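Local coordinates for protein glucosamine-6-phosphate deaminase (Thermotoga maritima, PDB 1J5X) that belongs to the SIS-domain family of alpha/beta proteins, built on parallel beta-sheets flanked by helices, at residues L103-R109 and R129-I135; E54-C60 and R81-A87; L209-F215 and Q321-R326; S14-K18 and S329-P333. All blocks are in the same frame, centred on the assembly; numbering follows the deposited sequence.

Contact 1: residues L103-R109 and R129-I135; sequences LAFLFSR and RTIGITI
Strands 102-107 and 128-134 are the two strands of a beta-alpha-beta unit in the SIS domain, and Leu-103 to Phe-107 pair with Arg-129 to Ile-133 in parallel register. Backbone hydrogen bonds run from Ala-104 N to Arg-129 O (2.9 Å) at one end to Ser-108 N to Ile-133 O (3.1 Å) at the other. On the face carrying Phe-105 and Ile-131, Ile-131 CD1 sits over the centre of the Phe-105 ring in a CH-pi contact, 3.6 Å from its centroid, and also touches Leu-103 CD1 at 3.7 Å. With CG1 anti to its carbonyl carbon (chi1 -69°), Ile-131 runs alongside Phe-105. Ile-133 CG2 meets Phe-107 CD2 at 3.8 Å. Past the strands, Ile-135 N donates to Arg-109 O (3.0 Å). Glu-155 forms a salt bridge with the Arg-109 guanidinium. Strand 54-59 flanks 102-107 within the sheet, helix 114-125 connects the pair, and helices 62-78 and 162-179 pack on Phe-107.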
loop_
_atom_site.group_PDB
_atom_site.type_symbol
_atom_site.label_atom_id
_atom_site.label_comp_id
_atom_site.label_asym_id
_atom_site.label_seq_id
_atom_site.Cartn_x
_atom_site.Cartn_y
_atom_site.Cartn_z
ATOM N N LEU A 103 15.090 12.730 9.825
ATOM C CA LEU A 103 14.477 11.560 10.460
ATOM C C LEU A 103 14.150 10.615 9.297
ATOM O O LEU A 103 13.738 11.087 8.235
ATOM C CB LEU A 103 13.189 11.955 11.153
ATOM C CG LEU A 103 12.439 10.823 11.853
ATOM C CD1 LEU A 103 13.278 10.252 13.016
ATOM C CD2 LEU A 103 11.115 11.351 12.421
ATOM N N ALA A 104 14.363 9.302 9.465
ATOM C CA ALA A 104 14.085 8.340 8.401
ATOM C C ALA A 104 13.298 7.160 8.938
ATOM O O ALA A 104 13.676 6.568 9.942
ATOM C CB ALA A 104 15.392 7.841 7.787
ATOM N N PHE A 105 12.191 6.844 8.282
ATOM C CA PHE A 105 11.410 5.675 8.677
ATOM C C PHE A 105 11.927 4.586 7.724
ATOM O O PHE A 105 11.895 4.728 6.494
ATOM C CB PHE A 105 9.904 5.830 8.439
ATOM C CG PHE A 105 9.201 6.753 9.422
ATOM C CD1 PHE A 105 9.379 8.154 9.363
ATOM C CD2 PHE A 105 8.313 6.223 10.345
ATOM C CE1 PHE A 105 8.639 8.996 10.243
ATOM C CE2 PHE A 105 7.589 7.051 11.203
ATOM C CZ PHE A 105 7.758 8.429 11.143
ATOM N N LEU A 106 12.416 3.491 8.304
ATOM C CA LEU A 106 12.942 2.329 7.523
ATOM C C LEU A 106 11.918 1.161 7.668
ATOM O O LEU A 106 11.525 0.828 8.785
ATOM C CB LEU A 106 14.305 1.905 8.121
ATOM C CG LEU A 106 15.593 2.695 7.849
ATOM C CD1 LEU A 106 16.136 2.341 6.512
ATOM C CD2 LEU A 106 15.339 4.197 7.971
ATOM N N PHE A 107 11.464 0.587 6.557
ATOM C CA PHE A 107 10.455 -0.463 6.584
ATOM C C PHE A 107 10.993 -1.815 6.124
ATOM O O PHE A 107 11.567 -1.923 5.051
ATOM C CB PHE A 107 9.302 -0.143 5.631
ATOM C CG PHE A 107 8.573 1.144 5.937
ATOM C CD1 PHE A 107 9.136 2.369 5.604
ATOM C CD2 PHE A 107 7.321 1.111 6.576
ATOM C CE1 PHE A 107 8.460 3.567 5.915
ATOM C CE2 PHE A 107 6.608 2.311 6.900
ATOM C CZ PHE A 107 7.189 3.548 6.567
ATOM N N SER A 108 10.779 -2.832 6.938
ATOM C CA SER A 108 11.165 -4.211 6.516
ATOM C C SER A 108 10.294 -5.074 7.441
ATOM O O SER A 108 10.532 -5.112 8.640
ATOM C CB SER A 108 12.655 -4.512 6.805
ATOM O OG SER A 108 12.846 -5.943 6.577
ATOM N N ARG A 109 9.313 -5.720 6.855
ATOM C CA ARG A 109 8.377 -6.559 7.615
ATOM C C ARG A 109 9.147 -7.590 8.449
ATOM O O ARG A 109 8.949 -7.670 9.659
ATOM C CB ARG A 109 7.454 -7.265 6.646
ATOM C CG ARG A 109 6.460 -8.235 7.333
ATOM C CD ARG A 109 5.472 -8.793 6.326
ATOM N NE ARG A 109 6.105 -9.408 5.153
ATOM C CZ ARG A 109 5.545 -10.369 4.420
ATOM N NH1 ARG A 109 4.353 -10.840 4.749
ATOM N NH2 ARG A 109 6.140 -10.815 3.320
ATOM N N ARG A 129 18.408 10.160 12.226
ATOM C CA ARG A 129 17.935 9.216 13.236
ATOM C C ARG A 129 16.926 8.284 12.531
ATOM O O ARG A 129 16.055 8.736 11.742
ATOM C CB ARG A 129 17.287 9.952 14.396
ATOM C CG ARG A 129 16.815 8.972 15.471
ATOM C CD ARG A 129 16.345 9.634 16.732
ATOM N NE ARG A 129 17.388 10.441 17.354
ATOM C CZ ARG A 129 17.332 10.835 18.631
ATOM N NH1 ARG A 129 16.283 10.480 19.398
ATOM N NH2 ARG A 129 18.312 11.579 19.153
ATOM N N THR A 130 17.045 6.982 12.790
ATOM C CA THR A 130 16.184 6.019 12.134
ATOM C C THR A 130 15.124 5.361 12.979
ATOM O O THR A 130 15.340 4.979 14.165
ATOM C CB THR A 130 17.027 4.886 11.453
ATOM O OG1 THR A 130 17.729 4.138 12.498
ATOM C CG2 THR A 130 18.083 5.492 10.503
ATOM N N ILE A 131 13.949 5.210 12.367
ATOM C CA ILE A 131 12.843 4.547 13.017
ATOM C C ILE A 131 12.683 3.206 12.323
ATOM O O ILE A 131 12.505 3.149 11.108
ATOM C CB ILE A 131 11.540 5.339 12.885
ATOM C CG1 ILE A 131 11.641 6.639 13.725
ATOM C CG2 ILE A 131 10.366 4.475 13.342
ATOM C CD1 ILE A 131 10.606 7.688 13.233
ATOM N N GLY A 132 12.717 2.110 13.108
ATOM C CA GLY A 132 12.627 0.803 12.499
ATOM C C GLY A 132 11.247 0.201 12.471
ATOM O O GLY A 132 10.799 -0.366 13.457
ATOM N N ILE A 133 10.574 0.238 11.324
ATOM C CA ILE A 133 9.232 -0.333 11.272
ATOM C C ILE A 133 9.338 -1.801 10.860
ATOM O O ILE A 133 9.755 -2.083 9.738
ATOM C CB ILE A 133 8.395 0.393 10.232
ATOM C CG1 ILE A 133 8.316 1.889 10.586
ATOM C CG2 ILE A 133 6.989 -0.251 10.080
ATOM C CD1 ILE A 133 7.505 2.214 11.842
ATOM N N THR A 134 8.879 -2.725 11.721
ATOM C CA THR A 134 8.976 -4.146 11.363
ATOM C C THR A 134 7.935 -4.899 12.207
ATOM O O THR A 134 7.391 -4.333 13.161
ATOM C CB THR A 134 10.404 -4.688 11.769
ATOM O OG1 THR A 134 10.493 -6.096 11.492
ATOM C CG2 THR A 134 10.671 -4.445 13.152
ATOM N N ILE A 135 7.631 -6.148 11.842
ATOM C CA ILE A 135 6.698 -6.890 12.704
ATOM C C ILE A 135 7.491 -7.916 13.523
ATOM O O ILE A 135 6.910 -8.669 14.291
ATOM C CB ILE A 135 5.554 -7.652 11.914
ATOM C CG1 ILE A 135 6.093 -8.764 11.020
ATOM C CG2 ILE A 135 4.793 -6.660 11.064
ATOM C CD1 ILE A 135 4.975 -9.468 10.301
#

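Contact 2: residues E54-C60 and R81-A87; sequences EVLFVGC and RTKAIPA
Segments 54-60 and 81-87 run parallel, their strand axes 4.7 Å apart at closest and 18° off alignment, joined by backbone hydrogen bonds from Val-55 N to Arg-81 O (3.0 Å) as far as Ala-87 N to Gly-59 O (2.9 Å). They are the strands of a beta-alpha-beta unit connected by helix 62-78, and strand 81-86 is an outermost strand of the SIS-domain sheet within this chain. The last of these bonds is the most bent away from the carbonyl: Ala-87 N lies well above the plane of the Gly-59 carbonyl, where segment 81-87 leaves its strand. On the face of Val-55 and Phe-57, Thr-82 CG2 comes to the edge of the Phe-57 ring, 3.8 Å from CE1. Phe-105 stacks on the ring and Phe-74 meets it edge-to-face, while Thr-82 OG1 turns to Ser-71 O on the connecting helix. On the face of Leu-56 and Val-58, Leu-56 CD2 lies alongside Lys-83 CB at 3.9 Å, and its CD1 is 4.2 Å from Ile-85 CD1. With CG1 anti to the backbone N (chi1 177°), Val-58 puts that methyl against Ala-87 CB, which also lies 3.7 Å from Cys-60 SG.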
loop_
_atom_site.group_PDB
_atom_site.type_symbol
_atom_site.label_atom_id
_atom_site.label_comp_id
_atom_site.label_asym_id
_atom_site.label_seq_id
_atom_site.Cartn_x
_atom_site.Cartn_y
_atom_site.Cartn_z
ATOM N N GLU A 54 13.026 17.514 7.184
ATOM C CA GLU A 54 12.786 16.592 6.077
ATOM C C GLU A 54 12.642 15.182 6.651
ATOM O O GLU A 54 13.397 14.799 7.563
ATOM C CB GLU A 54 13.976 16.671 5.103
ATOM C CG GLU A 54 14.236 15.452 4.233
ATOM C CD GLU A 54 15.733 15.281 3.791
ATOM O OE1 GLU A 54 16.647 14.901 4.604
ATOM O OE2 GLU A 54 15.990 15.516 2.593
ATOM N N VAL A 55 11.652 14.439 6.176
ATOM C CA VAL A 55 11.482 13.088 6.698
ATOM C C VAL A 55 11.503 12.128 5.534
ATOM O O VAL A 55 10.844 12.346 4.512
ATOM C CB VAL A 55 10.218 12.940 7.510
ATOM C CG1 VAL A 55 10.077 11.460 8.027
ATOM C CG2 VAL A 55 10.264 13.959 8.702
ATOM N N LEU A 56 12.360 11.109 5.652
ATOM C CA LEU A 56 12.480 10.092 4.621
ATOM C C LEU A 56 11.683 8.816 4.996
ATOM O O LEU A 56 11.500 8.518 6.178
ATOM C CB LEU A 56 13.941 9.667 4.470
ATOM C CG LEU A 56 15.001 10.773 4.337
ATOM C CD1 LEU A 56 16.358 10.097 4.005
ATOM C CD2 LEU A 56 14.609 11.712 3.253
ATOM N N PHE A 57 11.215 8.100 3.962
ATOM C CA PHE A 57 10.463 6.851 4.127
ATOM C C PHE A 57 11.215 5.915 3.193
ATOM O O PHE A 57 11.252 6.137 1.999
ATOM C CB PHE A 57 9.029 7.081 3.719
ATOM C CG PHE A 57 8.325 8.042 4.650
ATOM C CD1 PHE A 57 8.406 9.440 4.436
ATOM C CD2 PHE A 57 7.652 7.561 5.753
ATOM C CE1 PHE A 57 7.793 10.331 5.350
ATOM C CE2 PHE A 57 7.034 8.432 6.675
ATOM C CZ PHE A 57 7.112 9.820 6.462
ATOM N N VAL A 58 11.803 4.841 3.751
ATOM C CA VAL A 58 12.716 4.021 2.917
ATOM C C VAL A 58 12.335 2.544 3.017
ATOM O O VAL A 58 12.175 2.052 4.131
ATOM C CB VAL A 58 14.168 4.204 3.505
ATOM C CG1 VAL A 58 15.186 3.347 2.757
ATOM C CG2 VAL A 58 14.570 5.741 3.429
ATOM N N GLY A 59 12.218 1.852 1.894
ATOM C CA GLY A 59 11.834 0.439 1.995
ATOM C C GLY A 59 11.927 -0.245 0.654
ATOM O O GLY A 59 12.291 0.419 -0.305
ATOM N N CYS A 60 11.604 -1.552 0.591
ATOM C CA CYS A 60 11.666 -2.345 -0.644
ATOM C C CYS A 60 10.360 -3.047 -0.970
ATOM O O CYS A 60 9.670 -3.523 -0.038
ATOM C CB CYS A 60 12.730 -3.463 -0.541
ATOM S SG CYS A 60 14.403 -2.865 -0.151
ATOM N N ARG A 81 8.672 18.511 4.343
ATOM C CA ARG A 81 9.185 17.933 3.126
ATOM C C ARG A 81 9.376 16.410 3.357
ATOM O O ARG A 81 9.917 16.051 4.393
ATOM C CB ARG A 81 10.536 18.567 2.789
ATOM C CG ARG A 81 10.430 20.082 2.434
ATOM C CD ARG A 81 11.819 20.767 2.363
ATOM N NE ARG A 81 12.445 20.858 3.686
ATOM C CZ ARG A 81 13.755 20.768 3.930
ATOM N NH1 ARG A 81 14.632 20.580 2.937
ATOM N NH2 ARG A 81 14.196 20.848 5.190
ATOM N N THR A 82 8.918 15.579 2.433
ATOM C CA THR A 82 9.151 14.096 2.577
ATOM C C THR A 82 9.747 13.513 1.315
ATOM O O THR A 82 9.610 14.083 0.249
ATOM C CB THR A 82 7.838 13.312 2.873
ATOM O OG1 THR A 82 6.937 13.387 1.747
ATOM C CG2 THR A 82 7.152 13.882 4.137
ATOM N N LYS A 83 10.413 12.355 1.408
ATOM C CA LYS A 83 10.941 11.688 0.228
ATOM C C LYS A 83 10.729 10.187 0.529
ATOM O O LYS A 83 10.859 9.765 1.666
ATOM C CB LYS A 83 12.466 11.893 0.001
ATOM C CG LYS A 83 12.935 13.278 -0.328
ATOM C CD LYS A 83 14.429 13.240 -0.733
ATOM C CE LYS A 83 14.679 12.321 -1.948
ATOM N NZ LYS A 83 16.180 12.222 -2.357
ATOM N N ALA A 84 10.297 9.448 -0.476
ATOM C CA ALA A 84 10.146 7.966 -0.345
ATOM C C ALA A 84 11.286 7.486 -1.273
ATOM O O ALA A 84 11.430 7.983 -2.434
ATOM C CB ALA A 84 8.804 7.527 -0.891
ATOM N N ILE A 85 12.103 6.538 -0.785
ATOM C CA ILE A 85 13.255 6.069 -1.574
ATOM C C ILE A 85 13.384 4.550 -1.472
ATOM O O ILE A 85 13.281 3.994 -0.358
ATOM C CB ILE A 85 14.599 6.639 -0.982
ATOM C CG1 ILE A 85 14.455 8.173 -0.754
ATOM C CG2 ILE A 85 15.821 6.296 -1.916
ATOM C CD1 ILE A 85 15.550 8.832 0.123
ATOM N N PRO A 86 13.602 3.888 -2.619
ATOM C CA PRO A 86 13.772 2.421 -2.553
ATOM C C PRO A 86 15.043 2.216 -1.717
ATOM O O PRO A 86 16.023 2.924 -1.930
ATOM C CB PRO A 86 13.992 2.008 -4.015
ATOM C CG PRO A 86 13.206 3.072 -4.798
ATOM C CD PRO A 86 13.516 4.360 -4.027
ATOM N N ALA A 87 15.064 1.238 -0.799
ATOM C CA ALA A 87 16.230 1.139 0.067
ATOM C C ALA A 87 17.552 0.886 -0.613
ATOM O O ALA A 87 18.572 1.311 -0.062
ATOM C CB ALA A 87 16.044 0.103 1.212
#

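Contact 3: residues L209-F215 and Q321-R326; sequences LKEHDHF and QKAISR
Lys-322 NZ is gripped by three oxygens of segment 209-215: His-212 O at 2.7 Å, Leu-209 O at 3.0 Å and, as a salt bridge, Asp-213 OD1 at 3.1 Å. A salt-bridge network of Asp-213, Lys-322 and Arg-326 thus ties the end of helix 313-326 to the 3-10 turn and loop leading into strand 214-218 of the four-stranded parallel sheet. Asp-213 OD1 is shared: Arg-326 NH2 reaches it on the anti side at 2.6 Å, with carboxylate and guanidinium planes only 10° apart, whereas Lys-322 NZ comes from above the carboxylate plane. At Leu-209 O, NZ and His-212 N arrive from opposite faces of the carbonyl. Ser-238 O takes the other terminal nitrogen, NH1, and a water links NH2 to Asp-213 O. The bend at chi2 (73°) carries the lysine chain past Phe-215, whose CZ is 3.9 Å from Lys-322 CD. Farther out, Leu-209 CD1 packs on Gln-321 CB at 3.7 Å. Lys-322 CE lies over the centre of the Arg-326 guanidinium, 3.4 Å above its plane.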
loop_
_atom_site.group_PDB
_atom_site.type_symbol
_atom_site.label_atom_id
_atom_site.label_comp_id
_atom_site.label_asym_id
_atom_site.label_seq_id
_atom_site.Cartn_x
_atom_site.Cartn_y
_atom_site.Cartn_z
ATOM N N LEU A 209 -13.036 -13.203 -14.825
ATOM C CA LEU A 209 -11.591 -13.202 -14.679
ATOM C C LEU A 209 -10.773 -13.893 -15.751
ATOM O O LEU A 209 -9.755 -13.356 -16.196
ATOM C CB LEU A 209 -11.222 -13.766 -13.302
ATOM C CG LEU A 209 -11.685 -12.819 -12.166
ATOM C CD1 LEU A 209 -11.223 -13.354 -10.833
ATOM C CD2 LEU A 209 -11.087 -11.403 -12.369
ATOM N N LYS A 210 -11.210 -15.089 -16.154
ATOM C CA LYS A 210 -10.489 -15.848 -17.169
ATOM C C LYS A 210 -10.359 -15.037 -18.445
ATOM O O LYS A 210 -9.493 -15.316 -19.257
ATOM C CB LYS A 210 -11.217 -17.180 -17.458
ATOM C CG LYS A 210 -11.034 -18.236 -16.373
ATOM C CD LYS A 210 -11.988 -17.978 -15.192
ATOM C CE LYS A 210 -11.940 -19.072 -14.091
ATOM N NZ LYS A 210 -12.757 -18.687 -12.871
ATOM N N GLU A 211 -11.217 -14.040 -18.639
ATOM C CA GLU A 211 -11.143 -13.215 -19.826
ATOM C C GLU A 211 -10.347 -11.906 -19.654
ATOM O O GLU A 211 -10.341 -11.051 -20.553
ATOM C CB GLU A 211 -12.541 -12.872 -20.312
ATOM C CG GLU A 211 -13.336 -14.087 -20.737
ATOM C CD GLU A 211 -13.187 -14.354 -22.199
ATOM O OE1 GLU A 211 -12.043 -14.577 -22.665
ATOM O OE2 GLU A 211 -14.228 -14.326 -22.890
ATOM N N HIS A 212 -9.684 -11.736 -18.521
ATOM C CA HIS A 212 -8.898 -10.484 -18.326
ATOM C C HIS A 212 -7.496 -10.861 -17.901
ATOM O O HIS A 212 -7.326 -11.533 -16.894
ATOM C CB HIS A 212 -9.537 -9.627 -17.225
ATOM C CG HIS A 212 -10.834 -9.005 -17.633
ATOM N ND1 HIS A 212 -12.047 -9.645 -17.485
ATOM C CD2 HIS A 212 -11.107 -7.808 -18.195
ATOM C CE1 HIS A 212 -13.010 -8.859 -17.930
ATOM N NE2 HIS A 212 -12.472 -7.738 -18.363
ATOM N N ASP A 213 -6.508 -10.434 -18.675
ATOM C CA ASP A 213 -5.133 -10.756 -18.345
ATOM C C ASP A 213 -4.210 -9.537 -18.323
ATOM O O ASP A 213 -2.995 -9.689 -18.417
ATOM C CB ASP A 213 -4.559 -11.772 -19.329
ATOM C CG ASP A 213 -5.067 -13.150 -19.078
ATOM O OD1 ASP A 213 -4.748 -13.757 -18.031
ATOM O OD2 ASP A 213 -5.822 -13.637 -19.946
ATOM N N HIS A 214 -4.795 -8.354 -18.222
ATOM C CA HIS A 214 -4.021 -7.091 -18.177
ATOM C C HIS A 214 -4.740 -6.233 -17.136
ATOM O O HIS A 214 -5.866 -5.758 -17.412
ATOM C CB HIS A 214 -4.116 -6.378 -19.494
ATOM C CG HIS A 214 -3.405 -5.066 -19.508
ATOM N ND1 HIS A 214 -3.705 -4.077 -20.407
ATOM C CD2 HIS A 214 -2.418 -4.578 -18.723
ATOM C CE1 HIS A 214 -2.933 -3.023 -20.182
ATOM N NE2 HIS A 214 -2.144 -3.305 -19.166
ATOM N N PHE A 215 -4.097 -6.053 -15.982
ATOM C CA PHE A 215 -4.698 -5.240 -14.905
ATOM C C PHE A 215 -4.009 -3.867 -14.825
ATOM O O PHE A 215 -2.762 -3.794 -14.804
ATOM C CB PHE A 215 -4.518 -5.927 -13.563
ATOM C CG PHE A 215 -5.207 -7.270 -13.437
ATOM C CD1 PHE A 215 -6.154 -7.683 -14.377
ATOM C CD2 PHE A 215 -4.915 -8.083 -12.380
ATOM C CE1 PHE A 215 -6.786 -8.931 -14.221
ATOM C CE2 PHE A 215 -5.539 -9.334 -12.199
ATOM C CZ PHE A 215 -6.470 -9.750 -13.132
ATOM N N GLN A 321 -8.539 -14.098 -6.184
ATOM C CA GLN A 321 -9.504 -14.730 -7.062
ATOM C C GLN A 321 -8.907 -15.044 -8.421
ATOM O O GLN A 321 -9.234 -16.086 -9.024
ATOM C CB GLN A 321 -10.766 -13.838 -7.203
ATOM C CG GLN A 321 -11.546 -13.715 -5.860
ATOM C CD GLN A 321 -12.937 -13.082 -6.027
ATOM O OE1 GLN A 321 -13.416 -13.030 -7.261
ATOM N NE2 GLN A 321 -13.553 -12.627 -5.047
ATOM N N LYS A 322 -8.034 -14.165 -8.926
ATOM C CA LYS A 322 -7.452 -14.422 -10.240
ATOM C C LYS A 322 -6.513 -15.609 -10.181
ATOM O O LYS A 322 -6.405 -16.356 -11.178
ATOM C CB LYS A 322 -6.668 -13.211 -10.793
ATOM C CG LYS A 322 -5.941 -13.475 -12.130
ATOM C CD LYS A 322 -6.880 -13.578 -13.340
ATOM C CE LYS A 322 -6.084 -13.961 -14.599
ATOM N NZ LYS A 322 -6.882 -13.973 -15.847
ATOM N N ALA A 323 -5.820 -15.783 -9.067
ATOM C CA ALA A 323 -4.911 -16.911 -8.983
ATOM C C ALA A 323 -5.726 -18.220 -9.022
ATOM O O ALA A 323 -5.356 -19.187 -9.702
ATOM C CB ALA A 323 -4.139 -16.851 -7.734
ATOM N N ILE A 324 -6.839 -18.233 -8.290
ATOM C CA ILE A 324 -7.690 -19.428 -8.224
ATOM C C ILE A 324 -8.156 -19.738 -9.623
ATOM O O ILE A 324 -8.137 -20.898 -10.053
ATOM C CB ILE A 324 -8.927 -19.190 -7.284
ATOM C CG1 ILE A 324 -8.444 -18.976 -5.854
ATOM C CG2 ILE A 324 -9.907 -20.415 -7.325
ATOM C CD1 ILE A 324 -7.402 -19.936 -5.402
ATOM N N SER A 325 -8.552 -18.680 -10.314
ATOM C CA SER A 325 -9.009 -18.713 -11.685
ATOM C C SER A 325 -8.001 -19.386 -12.632
ATOM O O SER A 325 -8.383 -20.145 -13.537
ATOM C CB SER A 325 -9.245 -17.285 -12.127
ATOM O OG SER A 325 -9.774 -17.210 -13.428
ATOM N N ARG A 326 -6.721 -19.089 -12.428
ATOM C CA ARG A 326 -5.640 -19.638 -13.242
ATOM C C ARG A 326 -5.264 -21.029 -12.734
ATOM O O ARG A 326 -4.552 -21.759 -13.416
ATOM C CB ARG A 326 -4.387 -18.752 -13.160
ATOM C CG ARG A 326 -4.501 -17.427 -13.860
ATOM C CD ARG A 326 -3.087 -16.933 -14.235
ATOM N NE ARG A 326 -3.171 -15.992 -15.338
ATOM C CZ ARG A 326 -2.715 -14.753 -15.255
ATOM N NH1 ARG A 326 -2.147 -14.373 -14.128
ATOM N NH2 ARG A 326 -2.868 -13.893 -16.256
HETATM O O HOH W 1 -0.984 -11.539 -17.413
#

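Contact 4: residues S14-K18 and S329-P333; sequences SKTLK and SPDKP
Asp-331 has CG anti to its carbonyl carbon (chi1 -62°), which presents the carboxylate to Ser-14 and Thr-16; Thr-16 in turn holds OG1 beside its own backbone N (chi1 -61°), and its N and OG1 therefore face one oxygen. Asp-331 OD1 accepts from Thr-16 N at 2.7 Å through its syn lone pair and from Thr-16 OG1 at 2.5 Å, the hydroxyl coming from above the carboxylate plane. The second oxygen, OD2, takes the hydroxyl of Ser-14, with OG to OD2 a very short 2.5 Å. Both carboxylate oxygens are thereby bound to the start of the modelled chain, and rotation of the group is restrained. Asp-331 belongs to a type I beta turn, Ser-329 to Lys-332, placed against the first turn of helix 15-25. Ser-14 OG also accepts from Leu-17 N at 3.0 Å, an ST motif, and on the opposing segment Asp-331 N donates to Ser-329 OG at 3.2 Å, an ST turn. The negative carboxylate beside the amino end of a helix probably gains from the helix dipole. Met-237 of helix 222-238 touches both Thr-16 and Pro-330, and Tyr-320 of helix 313-326 touches Ser-14 and Pro-330. A water donates to Thr-16 OG1 at 2.8 Å and to Pro-330 O at 3.2 Å.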
loop_
_atom_site.group_PDB
_atom_site.type_symbol
_atom_site.label_atom_id
_atom_site.label_comp_id
_atom_site.label_asym_id
_atom_site.label_seq_id
_atom_site.Cartn_x
_atom_site.Cartn_y
_atom_site.Cartn_z
ATOM N N SER A 14 -6.015 -21.430 2.501
ATOM C CA SER A 14 -4.818 -20.571 2.180
ATOM C C SER A 14 -4.495 -19.596 3.293
ATOM O O SER A 14 -5.381 -18.855 3.782
ATOM C CB SER A 14 -5.058 -19.787 0.900
ATOM O OG SER A 14 -4.201 -18.659 0.835
ATOM N N LYS A 15 -3.224 -19.565 3.693
ATOM C CA LYS A 15 -2.807 -18.631 4.739
ATOM C C LYS A 15 -2.981 -17.175 4.232
ATOM O O LYS A 15 -3.345 -16.280 5.010
ATOM C CB LYS A 15 -1.343 -18.854 5.078
ATOM C CG LYS A 15 -0.693 -17.933 6.131
ATOM C CD LYS A 15 -1.388 -17.798 7.481
ATOM C CE LYS A 15 -1.404 -19.051 8.301
ATOM N NZ LYS A 15 -1.367 -18.669 9.766
ATOM N N THR A 16 -2.699 -16.985 2.943
ATOM C CA THR A 16 -2.826 -15.665 2.317
ATOM C C THR A 16 -4.291 -15.209 2.406
ATOM O O THR A 16 -4.577 -14.087 2.897
ATOM C CB THR A 16 -2.279 -15.719 0.879
ATOM O OG1 THR A 16 -0.882 -16.088 0.955
ATOM C CG2 THR A 16 -2.416 -14.374 0.171
ATOM N N LEU A 17 -5.230 -16.065 1.983
ATOM C CA LEU A 17 -6.641 -15.692 2.098
ATOM C C LEU A 17 -6.977 -15.348 3.558
ATOM O O LEU A 17 -7.716 -14.374 3.844
ATOM C CB LEU A 17 -7.535 -16.846 1.616
ATOM C CG LEU A 17 -9.035 -16.470 1.713
ATOM C CD1 LEU A 17 -9.299 -15.223 0.885
ATOM C CD2 LEU A 17 -9.909 -17.614 1.165
ATOM N N LYS A 18 -6.447 -16.120 4.520
ATOM C CA LYS A 18 -6.725 -15.821 5.925
ATOM C C LYS A 18 -6.248 -14.418 6.327
ATOM O O LYS A 18 -6.958 -13.645 6.995
ATOM C CB LYS A 18 -6.065 -16.839 6.854
ATOM C CG LYS A 18 -6.264 -16.560 8.356
ATOM C CD LYS A 18 -5.138 -15.796 9.006
ATOM C CE LYS A 18 -5.368 -15.649 10.515
ATOM N NZ LYS A 18 -4.398 -14.750 11.178
ATOM N N SER A 329 -1.487 -21.302 -6.922
ATOM C CA SER A 329 -1.600 -20.946 -5.519
ATOM C C SER A 329 -1.049 -19.570 -5.227
ATOM O O SER A 329 0.121 -19.327 -5.474
ATOM C CB SER A 329 -0.781 -21.869 -4.649
ATOM O OG SER A 329 -0.882 -21.495 -3.293
ATOM N N PRO A 330 -1.870 -18.668 -4.673
ATOM C CA PRO A 330 -1.287 -17.349 -4.386
ATOM C C PRO A 330 -0.307 -17.408 -3.226
ATOM O O PRO A 330 0.421 -16.453 -3.005
ATOM C CB PRO A 330 -2.504 -16.474 -4.067
ATOM C CG PRO A 330 -3.525 -17.443 -3.556
ATOM C CD PRO A 330 -3.333 -18.655 -4.498
ATOM N N ASP A 331 -0.278 -18.504 -2.471
ATOM C CA ASP A 331 0.683 -18.603 -1.364
ATOM C C ASP A 331 2.098 -19.077 -1.840
ATOM O O ASP A 331 3.024 -19.075 -1.063
ATOM C CB ASP A 331 0.239 -19.596 -0.298
ATOM C CG ASP A 331 -1.079 -19.220 0.367
ATOM O OD1 ASP A 331 -1.032 -18.564 1.440
ATOM O OD2 ASP A 331 -2.137 -19.601 -0.201
ATOM N N LYS A 332 2.236 -19.454 -3.107
ATOM C CA LYS A 332 3.536 -19.945 -3.627
ATOM C C LYS A 332 3.946 -19.201 -4.876
ATOM O O LYS A 332 4.069 -19.797 -5.959
ATOM C CB LYS A 332 3.422 -21.423 -4.008
ATOM C CG LYS A 332 2.791 -22.294 -2.951
ATOM C CD LYS A 332 3.694 -22.381 -1.740
ATOM C CE LYS A 332 3.382 -23.617 -0.886
ATOM N NZ LYS A 332 4.425 -23.763 0.193
ATOM N N PRO A 333 4.171 -17.892 -4.760
ATOM C CA PRO A 333 4.567 -17.187 -5.979
ATOM C C PRO A 333 5.945 -17.725 -6.425
ATOM O O PRO A 333 6.808 -17.946 -5.591
ATOM C CB PRO A 333 4.679 -15.716 -5.529
ATOM C CG PRO A 333 4.097 -15.688 -4.139
ATOM C CD PRO A 333 4.326 -17.057 -3.561
HETATM O O HOH W 2 1.536 -15.222 -0.232
#

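In the fold
Contacts 1 and 2 belong to one five-stranded sheet: strands 102-107 and 54-59 are neighbours, joined by probable backbone hydrogen bonds from Phe-105 N to Leu-56 O (2.8 Å) and from Val-58 N to Phe-105 O (2.7 Å), with contact centres about 10 Å apart. Contact 3 lies at the other parallel sheet, on the far side of the chain's centre, its centre about 35 Å from that of contact 1 and about 33 Å from that of contact 2. Contact 4 joins the first modelled residues to the loop after helix 313-326, with the other three contacts in the sequence between; it touches contact 3 through Ala-323 CB and Pro-330 CD, 3.8 Å apart, whereas its nearest atoms stay about 8 Å from contact 1.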